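Local structure of Phosphoglucomutase/phosphomannomutase family protein (Burkholderia thailandensis, 3UW2) at residues S26-Y31 against D151-L156; V93-M98 against Y172-V177; V182-G187 against R357-D362; V199-G204 against L224-D229; Y304-T309 against T427-R432. The protein probably moves a phosphoryl group within a hexose phosphate as a metal-dependent phosphohexose mutase, and binds a zinc ion. One frame throughout, in Å; residues are numbered along the deposited sequence.

Interaction 1: S26-Y31 against D151-L156. With EDO (1,2-ethanediol), chain F.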
# COMPACT_ATOMS: atom_id res chain seq x y z
N SER A 26 -14.17 -17.39 -2.80
CA SER A 26 -13.94 -16.12 -3.51
C SER A 26 -13.44 -14.94 -2.63
O SER A 26 -12.92 -13.96 -3.18
CB SER A 26 -15.19 -15.71 -4.29
OG SER A 26 -16.15 -15.15 -3.38
N ILE A 27 -13.59 -15.01 -1.29
CA ILE A 27 -13.11 -13.89 -0.47
C ILE A 27 -11.62 -14.02 -0.18
O ILE A 27 -11.01 -13.07 0.35
CB ILE A 27 -13.89 -13.71 0.86
CG1 ILE A 27 -13.66 -14.89 1.81
CG2 ILE A 27 -15.38 -13.49 0.61
CD1 ILE A 27 -14.31 -14.71 3.19
N PHE A 28 -11.06 -15.20 -0.48
CA PHE A 28 -9.64 -15.45 -0.21
C PHE A 28 -8.88 -15.01 -1.40
O PHE A 28 -8.77 -15.80 -2.34
CB PHE A 28 -9.39 -16.92 0.17
CG PHE A 28 -10.01 -17.29 1.49
CD1 PHE A 28 -9.25 -17.27 2.63
CD2 PHE A 28 -11.39 -17.53 1.59
CE1 PHE A 28 -9.82 -17.55 3.83
CE2 PHE A 28 -11.98 -17.82 2.81
CZ PHE A 28 -11.18 -17.79 3.94
N LYS A 29 -8.36 -13.76 -1.38
CA LYS A 29 -7.70 -13.17 -2.58
C LYS A 29 -6.20 -13.41 -2.53
O LYS A 29 -5.70 -14.11 -1.65
CB LYS A 29 -7.98 -11.67 -2.74
CG LYS A 29 -9.40 -11.31 -2.34
CD LYS A 29 -10.35 -11.60 -3.50
CE LYS A 29 -11.69 -10.92 -3.27
NZ LYS A 29 -12.61 -11.43 -4.33
N ALA A 30 -5.47 -12.84 -3.49
CA ALA A 30 -4.03 -13.06 -3.57
C ALA A 30 -3.29 -12.56 -2.33
O ALA A 30 -2.38 -13.23 -1.83
CB ALA A 30 -3.46 -12.39 -4.83
N TYR A 31 -3.71 -11.39 -1.82
CA TYR A 31 -2.88 -10.69 -0.82
C TYR A 31 -3.59 -10.44 0.49
O TYR A 31 -2.99 -9.97 1.46
CB TYR A 31 -2.36 -9.38 -1.42
CG TYR A 31 -1.53 -9.59 -2.65
CD1 TYR A 31 -0.45 -10.50 -2.67
CD2 TYR A 31 -1.85 -8.91 -3.82
CE1 TYR A 31 0.30 -10.69 -3.81
CE2 TYR A 31 -1.10 -9.10 -4.96
CZ TYR A 31 -0.03 -9.98 -4.95
OH TYR A 31 0.64 -10.10 -6.13
N ASP A 151 -0.72 -19.09 -1.71
CA ASP A 151 -1.02 -20.40 -1.10
C ASP A 151 -1.22 -20.36 0.43
O ASP A 151 -2.01 -21.15 0.99
CB ASP A 151 0.04 -21.46 -1.49
CG ASP A 151 -0.01 -21.82 -2.98
OD1 ASP A 151 -0.98 -21.40 -3.67
OD2 ASP A 151 0.90 -22.53 -3.49
N GLN A 152 -0.54 -19.46 1.12
CA GLN A 152 -0.69 -19.40 2.59
C GLN A 152 -2.09 -18.86 2.96
O GLN A 152 -2.66 -19.22 4.01
CB GLN A 152 0.36 -18.48 3.21
CG GLN A 152 1.82 -18.75 2.84
CD GLN A 152 2.71 -17.50 3.05
OE1 GLN A 152 2.67 -16.51 2.26
NE2 GLN A 152 3.51 -17.53 4.14
N ILE A 153 -2.64 -17.99 2.12
CA ILE A 153 -3.99 -17.50 2.33
C ILE A 153 -5.00 -18.57 1.90
O ILE A 153 -5.95 -18.82 2.63
CB ILE A 153 -4.26 -16.16 1.63
CG1 ILE A 153 -3.53 -15.03 2.42
CG2 ILE A 153 -5.76 -15.91 1.58
CD1 ILE A 153 -3.75 -13.64 1.81
N GLN A 154 -4.81 -19.19 0.73
CA GLN A 154 -5.66 -20.35 0.38
C GLN A 154 -5.65 -21.48 1.44
O GLN A 154 -6.67 -22.14 1.68
CB GLN A 154 -5.30 -20.94 -0.99
CG GLN A 154 -5.56 -20.00 -2.17
CD GLN A 154 -6.99 -19.48 -2.19
OE1 GLN A 154 -7.93 -20.25 -2.22
NE2 GLN A 154 -7.15 -18.18 -2.28
N GLY A 155 -4.53 -21.65 2.10
CA GLY A 155 -4.45 -22.58 3.23
C GLY A 155 -5.33 -22.26 4.44
O GLY A 155 -5.70 -23.19 5.18
N LEU A 156 -5.68 -20.97 4.65
CA LEU A 156 -6.66 -20.65 5.70
C LEU A 156 -8.08 -21.12 5.29
O LEU A 156 -8.79 -21.71 6.06
CB LEU A 156 -6.67 -19.14 6.06
CG LEU A 156 -5.31 -18.55 6.39
CD1 LEU A 156 -5.37 -17.02 6.45
CD2 LEU A 156 -4.79 -19.14 7.70
C1 EDO F . 3.40 -18.71 -1.55
O1 EDO F . 3.05 -18.60 -0.15
C2 EDO F . 2.23 -18.17 -2.33
O2 EDO F . 1.61 -19.15 -3.19
O HOH W 1 -4.54 -16.46 -2.04
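Phe28 and Ile153 meet at the heart of this contact, where the CG2 methyl of Ile153 lies in the plane of the Phe28 ring, at its edge, 3.9 Å from CD1. The same CD1 also comes within 3.6 Å of the carbonyl oxygen of Ile153, while CB of Leu156 reaches CE1 from further along the helix. The other branch of Ile153 works separately: with chi2 extended at -179°, it stretches to the backbone of Tyr31, where Ile153 CD1 stops 3.5 Å from Tyr31 C.

A polar clasp flanks this apolar pair. Gln154 starts out pointing away from the loop, but its chain bends at chi2 (-54°) and swings the amide back, so that NE2 donates to Phe28 O over 2.9 Å. The acceptor lies in the amide plane, whereas the donor stands well above the carbonyl plane and the N-H is bent. NE2 also gives a hydrogen bond to a water that in turn donates to Lys29 O, and OE1 of the same amide accepts from Gln25, which helps to fix its rotation.

Further out, Lys29 NZ donates to Ser26 O within the same segment. Met141 of strand 136-143 packs against Ile153 and Leu156, Ile33 of strand 33-36 and the ring of Tyr157 flank Phe28, and Tyr31 reaches across to helix 330-340, so helix 151-161 packs on strand 136-143 and the loop, next to strand 33-36, borders the helix.

Interaction 2: V93-M98 against Y172-V177; sequences VVDVGM and YEQYDV
Tyr172 and Asp95 both carry their side chains anti to the backbone N (chi1 173° and -171°), on the same face of the sheet, and these torsions bring the phenol along the neighbouring strand to the carboxylate. Tyr172 OH donates to Asp95 OD2 over 2.6 Å, meeting the oxygen on its anti side, with the ring and carboxylate planes 72° apart. On the way Tyr172 CD1 passes 3.9 Å from Val93 CG1. Gln174 NE2 donates to the same hydroxyl, and Asp95 OD1 accepts from Gly97 N in an Asx turn.

The backbones of strands 92-98 and 172-174 pair in parallel, the latter joining the domain I sheet beside 92-98. Asp95 N donates to Glu173 O (2.8 Å), and Asp95 O receives Tyr175 N. Where the pairing ends, a water bridges Val96 O to Val177 N.

Asp95 is thus gripped through both oxygens and both backbone polar atoms; donors on each carboxylate oxygen would probably help to keep this buried group ionised.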
# COMPACT_ATOMS: atom_id res chain seq x y z
N VAL A 93 -4.88 -12.72 22.43
CA VAL A 93 -5.19 -11.60 21.52
C VAL A 93 -4.83 -10.30 22.24
O VAL A 93 -5.16 -10.12 23.41
CB VAL A 93 -6.69 -11.56 21.12
CG1 VAL A 93 -7.05 -10.24 20.37
CG2 VAL A 93 -6.97 -12.79 20.25
N VAL A 94 -4.10 -9.44 21.54
CA VAL A 94 -3.86 -8.06 21.94
C VAL A 94 -4.60 -7.15 20.98
O VAL A 94 -4.30 -7.08 19.77
CB VAL A 94 -2.37 -7.73 21.94
CG1 VAL A 94 -2.15 -6.26 22.34
CG2 VAL A 94 -1.68 -8.68 22.92
N ASP A 95 -5.61 -6.47 21.51
CA ASP A 95 -6.49 -5.67 20.70
C ASP A 95 -6.05 -4.20 20.77
O ASP A 95 -6.16 -3.58 21.81
CB ASP A 95 -7.95 -5.88 21.17
CG ASP A 95 -8.95 -5.24 20.24
OD1 ASP A 95 -8.57 -4.40 19.38
OD2 ASP A 95 -10.15 -5.57 20.38
N VAL A 96 -5.52 -3.66 19.67
CA VAL A 96 -5.04 -2.28 19.71
C VAL A 96 -6.13 -1.28 19.26
O VAL A 96 -5.84 -0.07 19.09
CB VAL A 96 -3.69 -2.08 18.94
CG1 VAL A 96 -2.57 -2.95 19.60
CG2 VAL A 96 -3.83 -2.43 17.47
N GLY A 97 -7.35 -1.80 19.01
CA GLY A 97 -8.55 -0.96 18.84
C GLY A 97 -8.58 -0.45 17.39
O GLY A 97 -8.11 -1.13 16.51
N MET A 98 -9.15 0.74 17.17
CA MET A 98 -9.36 1.30 15.81
C MET A 98 -8.19 2.22 15.47
O MET A 98 -8.01 3.30 16.07
CB MET A 98 -10.68 2.08 15.76
CG MET A 98 -11.00 2.65 14.36
SD MET A 98 -12.14 4.09 14.50
CE MET A 98 -11.14 5.34 15.35
N TYR A 172 -7.34 -12.26 26.37
CA TYR A 172 -7.69 -11.07 25.57
C TYR A 172 -7.29 -9.88 26.38
O TYR A 172 -7.54 -9.84 27.59
CB TYR A 172 -9.20 -10.99 25.34
CG TYR A 172 -9.68 -9.71 24.67
CD1 TYR A 172 -9.55 -9.56 23.26
CD2 TYR A 172 -10.33 -8.68 25.40
CE1 TYR A 172 -9.99 -8.41 22.58
CE2 TYR A 172 -10.78 -7.52 24.75
CZ TYR A 172 -10.64 -7.41 23.35
OH TYR A 172 -11.03 -6.29 22.68
N GLU A 173 -6.70 -8.88 25.73
CA GLU A 173 -6.32 -7.65 26.42
C GLU A 173 -6.43 -6.54 25.43
O GLU A 173 -6.04 -6.70 24.29
CB GLU A 173 -4.86 -7.72 26.86
CG GLU A 173 -4.41 -6.46 27.61
CD GLU A 173 -3.02 -6.60 28.25
OE1 GLU A 173 -2.40 -7.69 28.14
OE2 GLU A 173 -2.57 -5.62 28.90
N GLN A 174 -6.93 -5.38 25.87
CA GLN A 174 -6.91 -4.15 25.05
C GLN A 174 -5.70 -3.29 25.37
O GLN A 174 -5.29 -3.17 26.52
CB GLN A 174 -8.22 -3.38 25.22
CG GLN A 174 -9.38 -4.13 24.54
CD GLN A 174 -10.71 -3.45 24.80
OE1 GLN A 174 -10.83 -2.73 25.76
NE2 GLN A 174 -11.72 -3.74 23.99
N TYR A 175 -5.06 -2.75 24.32
CA TYR A 175 -3.84 -2.01 24.50
C TYR A 175 -3.80 -0.84 23.53
O TYR A 175 -3.98 -1.02 22.32
CB TYR A 175 -2.59 -2.90 24.29
CG TYR A 175 -1.31 -2.15 24.53
CD1 TYR A 175 -0.93 -1.79 25.84
CD2 TYR A 175 -0.50 -1.73 23.45
CE1 TYR A 175 0.25 -1.07 26.06
CE2 TYR A 175 0.68 -1.02 23.66
CZ TYR A 175 1.06 -0.69 24.97
OH TYR A 175 2.22 0.02 25.19
N ASP A 176 -3.57 0.36 24.06
CA ASP A 176 -3.48 1.50 23.17
C ASP A 176 -2.00 1.76 22.85
O ASP A 176 -1.23 2.15 23.70
CB ASP A 176 -4.22 2.74 23.73
CG ASP A 176 -4.28 3.93 22.73
OD1 ASP A 176 -3.74 3.92 21.62
OD2 ASP A 176 -4.88 4.93 23.08
N VAL A 177 -1.66 1.59 21.59
CA VAL A 177 -0.28 1.72 21.07
C VAL A 177 -0.04 3.10 20.36
O VAL A 177 1.08 3.41 19.88
CB VAL A 177 -0.03 0.55 20.08
CG1 VAL A 177 -0.61 0.88 18.71
CG2 VAL A 177 1.46 0.29 19.94
O HOH W 2 -3.97 1.58 19.75

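Interaction 3: V182-G187 against R357-D362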
# COMPACT_ATOMS: atom_id res chain seq x y z
N VAL A 182 3.29 7.60 17.92
CA VAL A 182 3.55 9.01 17.70
C VAL A 182 4.92 9.39 18.26
O VAL A 182 5.70 10.06 17.56
CB VAL A 182 2.45 9.91 18.31
CG1 VAL A 182 2.80 11.41 18.13
CG2 VAL A 182 1.09 9.58 17.62
N GLU A 183 5.22 8.96 19.49
CA GLU A 183 6.49 9.32 20.12
C GLU A 183 7.66 8.74 19.38
O GLU A 183 8.78 9.30 19.40
CB GLU A 183 6.54 8.86 21.58
CG GLU A 183 5.58 9.69 22.42
CD GLU A 183 5.21 8.99 23.72
OE1 GLU A 183 6.13 8.52 24.44
OE2 GLU A 183 4.00 8.93 24.03
N ARG A 184 7.40 7.60 18.72
CA ARG A 184 8.51 6.95 18.03
C ARG A 184 8.84 7.76 16.78
O ARG A 184 10.02 7.95 16.46
CB ARG A 184 8.22 5.45 17.77
CG ARG A 184 9.10 4.80 16.72
CD ARG A 184 10.58 4.68 17.13
NE ARG A 184 11.35 3.98 16.09
CZ ARG A 184 11.81 4.56 14.98
NH1 ARG A 184 11.60 5.87 14.73
NH2 ARG A 184 12.46 3.84 14.08
N ILE A 185 7.83 8.26 16.07
CA ILE A 185 8.07 9.06 14.89
C ILE A 185 8.64 10.49 15.21
O ILE A 185 9.64 10.97 14.58
CB ILE A 185 6.81 9.14 14.01
CG1 ILE A 185 6.46 7.72 13.44
CG2 ILE A 185 7.09 10.14 12.89
CD1 ILE A 185 5.09 7.64 12.76
N VAL A 186 8.00 11.15 16.16
CA VAL A 186 8.36 12.50 16.63
C VAL A 186 9.79 12.59 17.17
O VAL A 186 10.50 13.55 16.88
CB VAL A 186 7.28 13.03 17.62
CG1 VAL A 186 7.75 14.23 18.45
CG2 VAL A 186 6.02 13.39 16.83
N GLY A 187 10.22 11.59 17.95
CA GLY A 187 11.57 11.53 18.50
C GLY A 187 12.64 11.32 17.42
O GLY A 187 13.80 11.56 17.70
N ARG A 357 15.73 3.65 9.18
CA ARG A 357 15.21 4.43 10.34
C ARG A 357 13.81 4.00 10.75
O ARG A 357 13.12 4.69 11.52
CB ARG A 357 15.18 5.95 10.04
CG ARG A 357 16.58 6.53 9.83
CD ARG A 357 16.55 7.93 9.21
NE ARG A 357 15.75 8.90 9.99
CZ ARG A 357 15.22 10.00 9.46
NH1 ARG A 357 15.39 10.30 8.13
NH2 ARG A 357 14.48 10.76 10.22
N TRP A 358 13.39 2.85 10.24
CA TRP A 358 12.01 2.42 10.45
C TRP A 358 11.90 0.90 10.59
O TRP A 358 12.83 0.28 11.06
CB TRP A 358 11.12 3.04 9.36
CG TRP A 358 9.59 2.95 9.58
CD1 TRP A 358 8.63 2.46 8.70
CD2 TRP A 358 8.85 3.51 10.70
NE1 TRP A 358 7.37 2.64 9.23
CE2 TRP A 358 7.45 3.25 10.44
CE3 TRP A 358 9.23 4.14 11.91
CZ2 TRP A 358 6.45 3.64 11.34
CZ3 TRP A 358 8.23 4.51 12.80
CH2 TRP A 358 6.87 4.25 12.53
N TYR A 359 10.78 0.28 10.17
CA TYR A 359 10.50 -1.14 10.43
C TYR A 359 10.22 -1.90 9.13
O TYR A 359 10.04 -3.11 9.13
CB TYR A 359 9.26 -1.27 11.36
CG TYR A 359 9.56 -0.62 12.68
CD1 TYR A 359 10.27 -1.31 13.63
CD2 TYR A 359 9.20 0.72 12.93
CE1 TYR A 359 10.60 -0.70 14.85
CE2 TYR A 359 9.51 1.33 14.14
CZ TYR A 359 10.21 0.63 15.07
OH TYR A 359 10.55 1.26 16.23
N GLY A 360 10.14 -1.18 8.03
CA GLY A 360 10.06 -1.87 6.73
C GLY A 360 8.66 -2.18 6.27
O GLY A 360 8.49 -2.72 5.17
N PHE A 361 7.62 -1.82 7.04
CA PHE A 361 6.22 -1.93 6.54
C PHE A 361 5.80 -0.62 5.87
O PHE A 361 6.31 0.48 6.21
CB PHE A 361 5.20 -2.33 7.64
CG PHE A 361 5.27 -1.47 8.88
CD1 PHE A 361 4.66 -0.22 8.89
CD2 PHE A 361 5.89 -1.92 10.02
CE1 PHE A 361 4.66 0.60 10.02
CE2 PHE A 361 5.92 -1.12 11.18
CZ PHE A 361 5.31 0.13 11.18
N ASP A 362 4.88 -0.75 4.92
CA ASP A 362 4.28 0.38 4.26
C ASP A 362 3.40 1.16 5.28
O ASP A 362 2.68 0.56 6.11
CB ASP A 362 3.48 -0.07 2.99
CG ASP A 362 2.54 -1.26 3.25
OD1 ASP A 362 2.86 -2.10 4.14
OD2 ASP A 362 1.47 -1.38 2.51
O HOH W 3 12.28 7.04 12.02
O HOH W 4 13.92 1.51 13.26
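Arg184 and Ile185 of helix 178-186 meet Trp358 and Tyr359 of the loop 357-362 in a contact that has a dense side and a wet one. On the dense side, Ile185 drives CG1 to within 3.6 Å of CH2 of Trp358, with CD1 close behind. CE3 of the indole sits over one face of the Arg184 guanidinium, 3.7 Å above that plane, and the two planes stand 86° apart, which rules out parallel stacking. Tyr366 stacks on the indole, and Leu213 of helix 206-216 packs on Ile185.

The polar end of Arg184 is held more openly, at the guanidinium edge. A bend at chi2 (67°) turns the chain so that NE donates to Tyr359 OH over 2.8 Å, with the hydroxyl tilted from the guanidinium plane. NH2 donates to Arg357 O, also over 2.8 Å and fairly straight at 163°, though it comes from above the carbonyl plane. Two waters add to this: one links NH1 to Arg357 O, and another joins NH2, weakly, to Trp358 O.

Arg357 itself turns elsewhere, to salt bridges with Asp188 and Glu373. The contact ties domain II to domain III. Here the Arg184 charge is met by a hydroxyl, carbonyls and water, without a carboxylate among these partners, so its stabilisation probably rests on dipoles.

Interaction 4: V199-G204 against L224-D229; sequences VDAGNG and LFTDID
Asn203 and Asp227 run alongside one another in the same direction, with amide and carboxylate planes 73° apart. Asp227 OD1 is 3.3 Å from Asn203 ND2 but badly angled for a hydrogen bond; the amide donates to Asp227 O instead, over 3.0 Å, with that oxygen in the amide plane. A water links the two, accepting from ND2 and donating to Asp227 OD1.

Asp200 holds CG anti to its backbone N (chi1 -174°), which sets the carboxylate beside the edge of the Phe225 ring, CD2 lying 3.6 Å from Asp200 OD1. Asp200 OD1 closes an Asx turn on Gly202 N, while Asp200 OD2 accepts from His235, whose ring also meets Phe225.

Strands 197-200 and 221-224 end their parallel pairing at Asp200 and Leu224. Past it, within the type I' turn 201-204, Asn203 N donates to Phe225 O (2.7 Å), and Asp229 N donates to Asn203 O. Gly204 lies about 8 Å from the side chains of the zinc ligands Asp264 and Asp266. With Asn203 OD1 accepting from Asn234, the amide is satisfied at both ends, which probably holds its rotation.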
# COMPACT_ATOMS: atom_id res chain seq x y z
N VAL A 199 -4.90 18.19 5.06
CA VAL A 199 -4.96 16.71 5.27
C VAL A 199 -6.41 16.23 5.05
O VAL A 199 -7.33 16.70 5.73
CB VAL A 199 -4.48 16.36 6.67
CG1 VAL A 199 -4.65 14.85 6.97
CG2 VAL A 199 -3.00 16.80 6.87
N ASP A 200 -6.59 15.38 4.05
CA ASP A 200 -7.87 14.76 3.66
C ASP A 200 -7.84 13.25 3.92
O ASP A 200 -7.05 12.49 3.29
CB ASP A 200 -8.11 14.98 2.15
CG ASP A 200 -9.53 14.50 1.69
OD1 ASP A 200 -10.01 13.47 2.18
OD2 ASP A 200 -10.15 15.09 0.79
N ALA A 201 -8.66 12.81 4.88
CA ALA A 201 -8.72 11.40 5.27
C ALA A 201 -10.00 10.71 4.68
O ALA A 201 -10.23 9.55 4.95
CB ALA A 201 -8.73 11.28 6.79
N GLY A 202 -10.87 11.45 3.96
CA GLY A 202 -12.08 10.81 3.39
C GLY A 202 -12.95 10.12 4.44
O GLY A 202 -13.60 9.13 4.12
N ASN A 203 -12.92 10.60 5.69
CA ASN A 203 -13.70 10.03 6.81
C ASN A 203 -13.24 8.63 7.24
O ASN A 203 -13.98 7.93 7.95
CB ASN A 203 -15.23 10.06 6.58
CG ASN A 203 -15.76 11.47 6.30
OD1 ASN A 203 -16.14 11.80 5.15
ND2 ASN A 203 -15.64 12.34 7.28
N GLY A 204 -12.02 8.23 6.80
CA GLY A 204 -11.45 6.93 7.06
C GLY A 204 -10.68 6.97 8.35
O GLY A 204 -10.59 8.02 8.98
N LEU A 224 -9.67 18.05 6.12
CA LEU A 224 -10.80 17.67 5.29
C LEU A 224 -11.24 16.26 5.66
O LEU A 224 -10.44 15.33 5.54
CB LEU A 224 -10.44 17.71 3.78
CG LEU A 224 -10.34 19.09 3.14
CD1 LEU A 224 -9.53 18.95 1.83
CD2 LEU A 224 -11.71 19.71 2.93
N PHE A 225 -12.47 16.11 6.15
CA PHE A 225 -13.08 14.78 6.39
C PHE A 225 -12.19 13.90 7.31
O PHE A 225 -11.91 12.74 6.99
CB PHE A 225 -13.40 14.05 5.06
CG PHE A 225 -13.84 14.99 4.00
CD1 PHE A 225 -14.98 15.79 4.18
CD2 PHE A 225 -13.16 15.07 2.79
CE1 PHE A 225 -15.40 16.69 3.19
CE2 PHE A 225 -13.58 15.98 1.80
CZ PHE A 225 -14.70 16.79 1.99
N THR A 226 -11.73 14.50 8.41
CA THR A 226 -10.82 13.78 9.31
C THR A 226 -11.54 13.12 10.48
O THR A 226 -10.91 12.44 11.31
CB THR A 226 -9.69 14.72 9.80
OG1 THR A 226 -10.26 15.88 10.42
CG2 THR A 226 -8.68 15.05 8.63
N ASP A 227 -12.85 13.36 10.60
CA ASP A 227 -13.68 12.66 11.56
C ASP A 227 -14.04 11.35 10.91
O ASP A 227 -14.28 11.28 9.68
CB ASP A 227 -14.95 13.46 11.92
CG ASP A 227 -15.83 13.79 10.69
OD1 ASP A 227 -15.41 14.55 9.75
OD2 ASP A 227 -16.95 13.26 10.65
N ILE A 228 -14.15 10.34 11.74
CA ILE A 228 -14.53 8.99 11.34
C ILE A 228 -15.98 8.91 10.91
O ILE A 228 -16.91 9.21 11.72
CB ILE A 228 -14.40 8.02 12.55
CG1 ILE A 228 -12.98 8.10 13.12
CG2 ILE A 228 -14.79 6.55 12.10
CD1 ILE A 228 -11.87 7.62 12.18
N ASP A 229 -16.23 8.43 9.70
CA ASP A 229 -17.59 8.17 9.38
C ASP A 229 -17.63 7.04 8.35
O ASP A 229 -17.38 7.31 7.19
CB ASP A 229 -18.29 9.46 8.85
CG ASP A 229 -19.78 9.23 8.63
OD1 ASP A 229 -20.18 8.07 8.48
OD2 ASP A 229 -20.58 10.19 8.61
O HOH W 5 -16.49 15.17 7.56

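Interaction 5: Y304-T309 against T427-R432; sequences YDVKCT and TIDGLR
A type I beta turn from Asp305 to Cys308, at the end of strand 301-305, presents two backbone carbonyls to the start of strand 431-435, so that the domain III alpha/beta/alpha unit meets the antiparallel sheet of the C-terminal domain. Val306, on the turn, has its CB directed at the 427-432 segment. Its CG1 touches Ile428 CD1 at 3.7 Å, the two side chains running antiparallel past one another, while CG2 rests against Asp429, 3.8 Å from OD2. That carboxylate is held elsewhere, by Arg443 and the backbone N of Thr328.

Arg432 supplies the polar half. Its chain runs extended from CG to NE (chi2 161°, chi3 168°), which carries the guanidinium to the carbonyls of Val306 and Cys308. NE is salt-bridged to Glu434, and Phe439 makes a cation-pi contact with the group. NH1 serves both carbonyls, each lying in the guanidinium plane: Val306 O at 2.8 Å is approached from above its carbonyl plane, whereas Cys308 O, at 3.0 Å and an N-H...O angle of 166°, receives NH1 in its own carbonyl plane.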
# COMPACT_ATOMS: atom_id res chain seq x y z
N TYR A 304 11.51 -0.96 -6.68
CA TYR A 304 10.25 -0.44 -7.11
C TYR A 304 9.64 -1.45 -8.10
O TYR A 304 10.32 -2.40 -8.51
CB TYR A 304 10.44 0.92 -7.77
CG TYR A 304 11.49 0.92 -8.89
CD1 TYR A 304 11.12 0.73 -10.24
CD2 TYR A 304 12.84 1.12 -8.60
CE1 TYR A 304 12.06 0.76 -11.25
CE2 TYR A 304 13.80 1.16 -9.61
CZ TYR A 304 13.40 0.98 -10.93
OH TYR A 304 14.36 1.03 -11.94
N ASP A 305 8.41 -1.23 -8.55
CA ASP A 305 7.73 -2.26 -9.33
C ASP A 305 7.73 -1.89 -10.82
O ASP A 305 8.07 -0.77 -11.20
CB ASP A 305 6.32 -2.51 -8.73
CG ASP A 305 5.31 -1.35 -9.03
OD1 ASP A 305 5.62 -0.16 -8.76
OD2 ASP A 305 4.21 -1.67 -9.56
N VAL A 306 7.41 -2.85 -11.69
CA VAL A 306 7.38 -2.62 -13.12
C VAL A 306 6.39 -1.57 -13.68
O VAL A 306 6.38 -1.32 -14.90
CB VAL A 306 7.04 -3.92 -13.82
CG1 VAL A 306 8.27 -4.87 -13.78
CG2 VAL A 306 5.73 -4.48 -13.23
N LYS A 307 5.50 -1.05 -12.87
CA LYS A 307 4.67 0.09 -13.32
C LYS A 307 5.34 1.48 -13.22
O LYS A 307 4.74 2.46 -13.60
CB LYS A 307 3.38 0.16 -12.49
CG LYS A 307 2.42 -1.00 -12.78
CD LYS A 307 1.21 -1.01 -11.84
CE LYS A 307 0.25 -2.13 -12.28
NZ LYS A 307 -1.07 -2.07 -11.59
N CYS A 308 6.55 1.57 -12.62
CA CYS A 308 7.15 2.86 -12.26
C CYS A 308 7.84 3.49 -13.47
O CYS A 308 8.24 2.79 -14.35
CB CYS A 308 8.14 2.70 -11.12
SG CYS A 308 7.30 2.51 -9.52
N THR A 309 8.01 4.81 -13.46
CA THR A 309 8.71 5.55 -14.54
C THR A 309 10.07 4.96 -14.95
O THR A 309 10.83 4.48 -14.11
CB THR A 309 8.94 7.05 -14.17
OG1 THR A 309 9.63 7.69 -15.23
CG2 THR A 309 9.73 7.22 -12.95
N THR A 427 10.83 -9.39 -18.38
CA THR A 427 9.79 -10.43 -18.10
C THR A 427 9.65 -10.80 -16.60
O THR A 427 9.17 -11.90 -16.28
CB THR A 427 10.01 -11.76 -18.91
OG1 THR A 427 11.35 -12.25 -18.69
CG2 THR A 427 9.81 -11.56 -20.40
N ILE A 428 10.02 -9.94 -15.67
CA ILE A 428 9.84 -10.38 -14.25
C ILE A 428 8.35 -10.39 -13.87
O ILE A 428 7.99 -10.97 -12.87
CB ILE A 428 10.44 -9.47 -13.16
CG1 ILE A 428 10.59 -8.06 -13.64
CG2 ILE A 428 11.66 -10.10 -12.46
CD1 ILE A 428 10.88 -7.18 -12.44
N ASP A 429 7.53 -9.65 -14.61
CA ASP A 429 6.11 -9.47 -14.27
C ASP A 429 5.46 -8.98 -15.56
O ASP A 429 5.60 -7.81 -15.86
CB ASP A 429 5.99 -8.35 -13.23
CG ASP A 429 4.60 -8.26 -12.58
OD1 ASP A 429 3.63 -8.80 -13.14
OD2 ASP A 429 4.50 -7.67 -11.46
N GLY A 430 4.79 -9.86 -16.30
CA GLY A 430 4.23 -9.46 -17.63
C GLY A 430 5.33 -9.13 -18.63
O GLY A 430 6.42 -9.69 -18.58
N LEU A 431 5.05 -8.25 -19.58
CA LEU A 431 6.04 -7.88 -20.56
C LEU A 431 6.25 -6.39 -20.36
O LEU A 431 5.35 -5.62 -20.71
CB LEU A 431 5.54 -8.13 -22.01
CG LEU A 431 5.46 -9.58 -22.48
CD1 LEU A 431 5.21 -9.72 -23.97
CD2 LEU A 431 6.72 -10.34 -22.09
N ARG A 432 7.39 -5.98 -19.79
CA ARG A 432 7.75 -4.58 -19.78
C ARG A 432 8.70 -4.34 -20.95
O ARG A 432 9.86 -4.80 -20.95
CB ARG A 432 8.38 -4.18 -18.43
CG ARG A 432 8.93 -2.76 -18.56
CD ARG A 432 9.14 -2.14 -17.21
NE ARG A 432 9.93 -0.92 -17.27
CZ ARG A 432 9.60 0.17 -16.60
NH1 ARG A 432 8.52 0.17 -15.83
NH2 ARG A 432 10.38 1.25 -16.67

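Interactions 1, 2 and 4 each join parts of one alpha/beta region, whereas interactions 3 and 5 bridge domains. None is wholly core or wholly surface: each mixes buried and partly exposed residues. Interactions 2 and 4 are built on parallel strand pairs, each with an Asx turn in its first segment, and touch through Met98 CE and Ile228 CD1, 4.0 Å apart. In the two interdomain contacts an arginine donates to backbone carbonyls, and in interaction 3 also to a tyrosine hydroxyl and water, while a carboxylate backs it in interaction 5; interaction 1 uses a neutral amide. Strand 172-174 leads from interaction 2 to helix 178-186 of interaction 3, while interactions 2 and 5 lie on opposite sides of the chain's centre.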